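Local coordinates for protein DNA polymerase (Bacillus phage phi29, PDB 2PY5) that copies the phage genome by protein-primed, highly processive strand-displacement DNA synthesis and proofreads it with a 3'-5' exonuclease, at residues K361-K366 / K383-S388. The protein carries 2 engineered substitutions. Sequence-based numbering, arbitrary orientation.
With EDO (1,2-ethanediol), chain H; EDO (1,2-ethanediol), chain N.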
ATOM      1  N   LYS F 361      14.642 -14.458  10.514  1.00 30.03           N
ATOM      2  CA  LYS F 361      15.886 -13.877  11.005  1.00 30.07           C
ATOM      3  C   LYS F 361      16.874 -13.596   9.872  1.00 31.42           C
ATOM      4  O   LYS F 361      17.366 -12.480   9.730  1.00 31.43           O
ATOM      5  CB  LYS F 361      16.558 -14.796  12.004  1.00 32.07           C
ATOM      6  CG  LYS F 361      17.831 -14.208  12.555  1.00 33.69           C
ATOM      7  CD  LYS F 361      18.351 -15.015  13.709  1.00 35.16           C
ATOM      8  CE  LYS F 361      19.818 -14.770  13.932  1.00 38.28           C
ATOM      9  NZ  LYS F 361      20.146 -13.329  14.127  1.00 40.64           N
ATOM     10  N   ASP F 362      17.175 -14.617   9.072  1.00 31.43           N
ATOM     11  CA  ASP F 362      18.220 -14.470   8.058  1.00 30.20           C
ATOM     12  C   ASP F 362      17.826 -13.471   6.969  1.00 30.64           C
ATOM     13  O   ASP F 362      18.667 -12.727   6.482  1.00 32.35           O
ATOM     14  CB  ASP F 362      18.593 -15.825   7.443  1.00 32.45           C
ATOM     15  CG  ASP F 362      19.310 -16.752   8.424  1.00 37.31           C
ATOM     16  OD1 ASP F 362      19.846 -16.280   9.456  1.00 36.73           O
ATOM     17  OD2 ASP F 362      19.359 -17.972   8.137  1.00 39.32           O
ATOM     18  N   PHE F 363      16.556 -13.457   6.589  1.00 30.50           N
ATOM     19  CA  PHE F 363      16.067 -12.520   5.557  1.00 30.53           C
ATOM     20  C   PHE F 363      16.155 -11.095   6.061  1.00 31.36           C
ATOM     21  O   PHE F 363      16.628 -10.190   5.372  1.00 31.02           O
ATOM     22  CB  PHE F 363      14.609 -12.846   5.203  1.00 33.32           C
ATOM     23  CG  PHE F 363      13.992 -11.902   4.196  1.00 33.41           C
ATOM     24  CD1 PHE F 363      14.202 -12.087   2.838  1.00 34.82           C
ATOM     25  CD2 PHE F 363      13.199 -10.824   4.604  1.00 32.28           C
ATOM     26  CE1 PHE F 363      13.641 -11.211   1.894  1.00 33.77           C
ATOM     27  CE2 PHE F 363      12.639  -9.952   3.658  1.00 34.91           C
ATOM     28  CZ  PHE F 363      12.843 -10.167   2.312  1.00 33.25           C
ATOM     29  N   ILE F 364      15.690 -10.891   7.278  1.00 30.70           N
ATOM     30  CA  ILE F 364      15.695  -9.549   7.842  1.00 30.56           C
ATOM     31  C   ILE F 364      17.124  -9.079   8.111  1.00 30.96           C
ATOM     32  O   ILE F 364      17.460  -7.934   7.845  1.00 31.33           O
ATOM     33  CB  ILE F 364      14.798  -9.459   9.101  1.00 30.50           C
ATOM     34  CG1 ILE F 364      13.333  -9.643   8.689  1.00 31.65           C
ATOM     35  CG2 ILE F 364      15.012  -8.125   9.836  1.00 30.07           C
ATOM     36  CD1 ILE F 364      12.352  -9.772   9.829  1.00 32.64           C
ATOM     37  N   ASP F 365      17.980  -9.959   8.631  1.00 30.41           N
ATOM     38  CA  ASP F 365      19.392  -9.607   8.827  1.00 30.51           C
ATOM     39  C   ASP F 365      20.043  -9.164   7.511  1.00 30.97           C
ATOM     40  O   ASP F 365      20.762  -8.167   7.488  1.00 31.38           O
ATOM     41  CB  ASP F 365      20.160 -10.794   9.410  1.00 31.51           C
ATOM     42  CG  ASP F 365      19.875 -11.030  10.904  1.00 32.87           C
ATOM     43  OD1 ASP F 365      19.249 -10.162  11.561  1.00 31.40           O
ATOM     44  OD2 ASP F 365      20.303 -12.082  11.430  1.00 32.33           O
ATOM     45  N   LYS F 366      19.778  -9.899   6.429  1.00 32.73           N
ATOM     46  CA  LYS F 366      20.385  -9.612   5.112  1.00 31.12           C
ATOM     47  C   LYS F 366      19.997  -8.235   4.625  1.00 33.22           C
ATOM     48  O   LYS F 366      20.853  -7.419   4.287  1.00 33.02           O
ATOM     49  CB  LYS F 366      19.973 -10.655   4.067  1.00 32.68           C
ATOM     50  CG  LYS F 366      20.430 -10.330   2.617  1.00 34.19           C
ATOM     51  CD  LYS F 366      19.795 -11.263   1.596  1.00 38.29           C
ATOM     52  CE  LYS F 366      19.896 -10.725   0.167  1.00 39.80           C
ATOM     53  NZ  LYS F 366      21.223 -10.961  -0.424  1.00 43.62           N
ATOM     54  N   LYS F 383      14.592  -1.369   1.890  1.00 31.56           N
ATOM     55  CA  LYS F 383      13.375  -1.072   2.635  1.00 31.90           C
ATOM     56  C   LYS F 383      12.179  -1.745   1.980  1.00 32.49           C
ATOM     57  O   LYS F 383      11.324  -2.331   2.639  1.00 30.90           O
ATOM     58  CB  LYS F 383      13.171   0.435   2.705  1.00 30.50           C
ATOM     59  CG  LYS F 383      14.251   1.134   3.525  1.00 33.28           C
ATOM     60  CD  LYS F 383      14.300   2.620   3.264  1.00 38.04           C
ATOM     61  CE  LYS F 383      13.057   3.325   3.709  1.00 40.89           C
ATOM     62  NZ  LYS F 383      13.158   4.788   3.378  1.00 44.50           N
ATOM     63  N   LEU F 384      12.124  -1.664   0.655  1.00 31.99           N
ATOM     64  CA  LEU F 384      11.046  -2.280  -0.080  1.00 31.13           C
ATOM     65  C   LEU F 384      11.017  -3.796   0.128  1.00 32.50           C
ATOM     66  O   LEU F 384       9.956  -4.382   0.338  1.00 32.89           O
ATOM     67  CB  LEU F 384      11.165  -1.921  -1.569  1.00 34.33           C
ATOM     68  CG  LEU F 384       9.951  -2.095  -2.454  1.00 35.17           C
ATOM     69  CD1 LEU F 384       8.730  -1.302  -1.973  1.00 31.83           C
ATOM     70  CD2 LEU F 384      10.348  -1.659  -3.861  1.00 34.65           C
ATOM     71  N   MET F 385      12.181  -4.438   0.125  1.00 30.54           N
ATOM     72  CA  MET F 385      12.238  -5.881   0.361  1.00 31.21           C
ATOM     73  C   MET F 385      11.731  -6.243   1.768  1.00 32.23           C
ATOM     74  O   MET F 385      10.968  -7.184   1.951  1.00 33.83           O
ATOM     75  CB  MET F 385      13.662  -6.402   0.169  1.00 31.80           C
ATOM     76  CG  MET F 385      14.103  -6.463  -1.290  1.00 32.35           C
ATOM     77  SD  MET F 385      13.237  -7.708  -2.239  1.00 33.39           S
ATOM     78  CE  MET F 385      13.963  -9.235  -1.619  1.00 34.62           C
ATOM     79  N   LEU F 386      12.149  -5.472   2.757  1.00 32.38           N
ATOM     80  CA  LEU F 386      11.737  -5.710   4.144  1.00 31.85           C
ATOM     81  C   LEU F 386      10.248  -5.471   4.343  1.00 31.77           C
ATOM     82  O   LEU F 386       9.594  -6.183   5.105  1.00 33.70           O
ATOM     83  CB  LEU F 386      12.532  -4.797   5.077  1.00 32.24           C
ATOM     84  CG  LEU F 386      13.997  -5.200   5.243  1.00 32.84           C
ATOM     85  CD1 LEU F 386      14.809  -4.054   5.815  1.00 34.53           C
ATOM     86  CD2 LEU F 386      14.126  -6.453   6.130  1.00 34.69           C
ATOM     87  N   ASN F 387       9.726  -4.444   3.668  1.00 31.16           N
ATOM     88  CA  ASN F 387       8.354  -3.953   3.932  1.00 31.04           C
ATOM     89  C   ASN F 387       7.276  -4.721   3.153  1.00 34.03           C
ATOM     90  O   ASN F 387       6.117  -4.747   3.564  1.00 33.68           O
ATOM     91  CB  ASN F 387       8.253  -2.457   3.612  1.00 33.03           C
ATOM     92  CG  ASN F 387       8.974  -1.590   4.623  1.00 35.17           C
ATOM     93  OD1 ASN F 387       9.138  -1.987   5.782  1.00 36.12           O
ATOM     94  ND2 ASN F 387       9.373  -0.375   4.207  1.00 34.65           N
ATOM     95  N   SER F 388       7.653  -5.343   2.040  1.00 32.09           N
ATOM     96  CA  SER F 388       6.701  -5.939   1.110  1.00 30.99           C
ATOM     97  C   SER F 388       6.510  -7.453   1.302  1.00 32.43           C
ATOM     98  O   SER F 388       5.742  -8.077   0.566  1.00 33.93           O
ATOM     99  CB  SER F 388       7.146  -5.665  -0.336  1.00 30.82           C
ATOM    100  OG  SER F 388       7.377  -4.288  -0.596  1.00 30.64           O
TER
HETATM  101  C1  EDO H8001      11.518   0.921   7.172  1.00 42.88           C
HETATM  102  O1  EDO H8001      10.569   1.474   6.241  1.00 40.35           O
HETATM  103  C2  EDO H8001      12.579   0.139   6.398  1.00 40.18           C
HETATM  104  O2  EDO H8001      12.292  -1.263   6.200  1.00 36.48           O
HETATM  105  C1  EDO N8012      18.084  -7.098  11.738  1.00 45.11           C
HETATM  106  O1  EDO N8012      19.485  -7.347  11.659  1.00 44.50           O
HETATM  107  C2  EDO N8012      17.640  -7.206  13.186  1.00 45.30           C
HETATM  108  O2  EDO N8012      17.917  -5.987  13.879  1.00 48.24           O
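The carbonyl oxygen of M385 is approached by two groups: it takes a hydrogen bond from S194 of helix 190-202, and the ring of F363 turns its edge to it, with CZ of F363 lying 3.5 Å from M385 O. The oxygen sits off the CZ-CE2 side of the ring, near its plane, probably a weakly favourable contact. F363 gets there because its CG stands anti to the backbone N (chi1 177°), which carries the ring from the flank of its own helix across to 383-388. M385, whose chain is bent at both chi2 and chi3, curls so that its terminal methyl reaches the CE1 side of the F363 ring; CE of M385 lies 4.0 Å from CE1 of F363, and the two side chains cross at about a right angle. W367, one turn on, also meets the F363 ring, their planes inclined by about 50°.

Beside this, L386 reaches over to the backbone of the other helix: its CD2 branch rests 3.9 Å from CA of I364 and 4.2 Å from CG2 of I364, the two residues being those whose CA atoms are nearest. All four residues are buried, and no hydrogen bond joins the two segments.

K361 NZ forms a salt bridge of 3.0 Å to D365 OD2 along helix 361-373, and S388 OG donates a 2.7 Å hydrogen bond to L384 O, four residues back.

The axes of the two short segments approach to 10.1 Å at 158°, nearly antiparallel, as in a helical hairpin. This largely apolar seam joins the two fingers helices of a B-family polymerase. I364, packed under L386, is involved in binding DNA and dNTP; K366 stabilises the incoming nucleotide and K371 meets its phosphates, while K383 belongs to a nucleotide site and probably takes part in nucleotide selection, beside L384, probably positioning the templating nucleotide, and N387, probably binding template-primer.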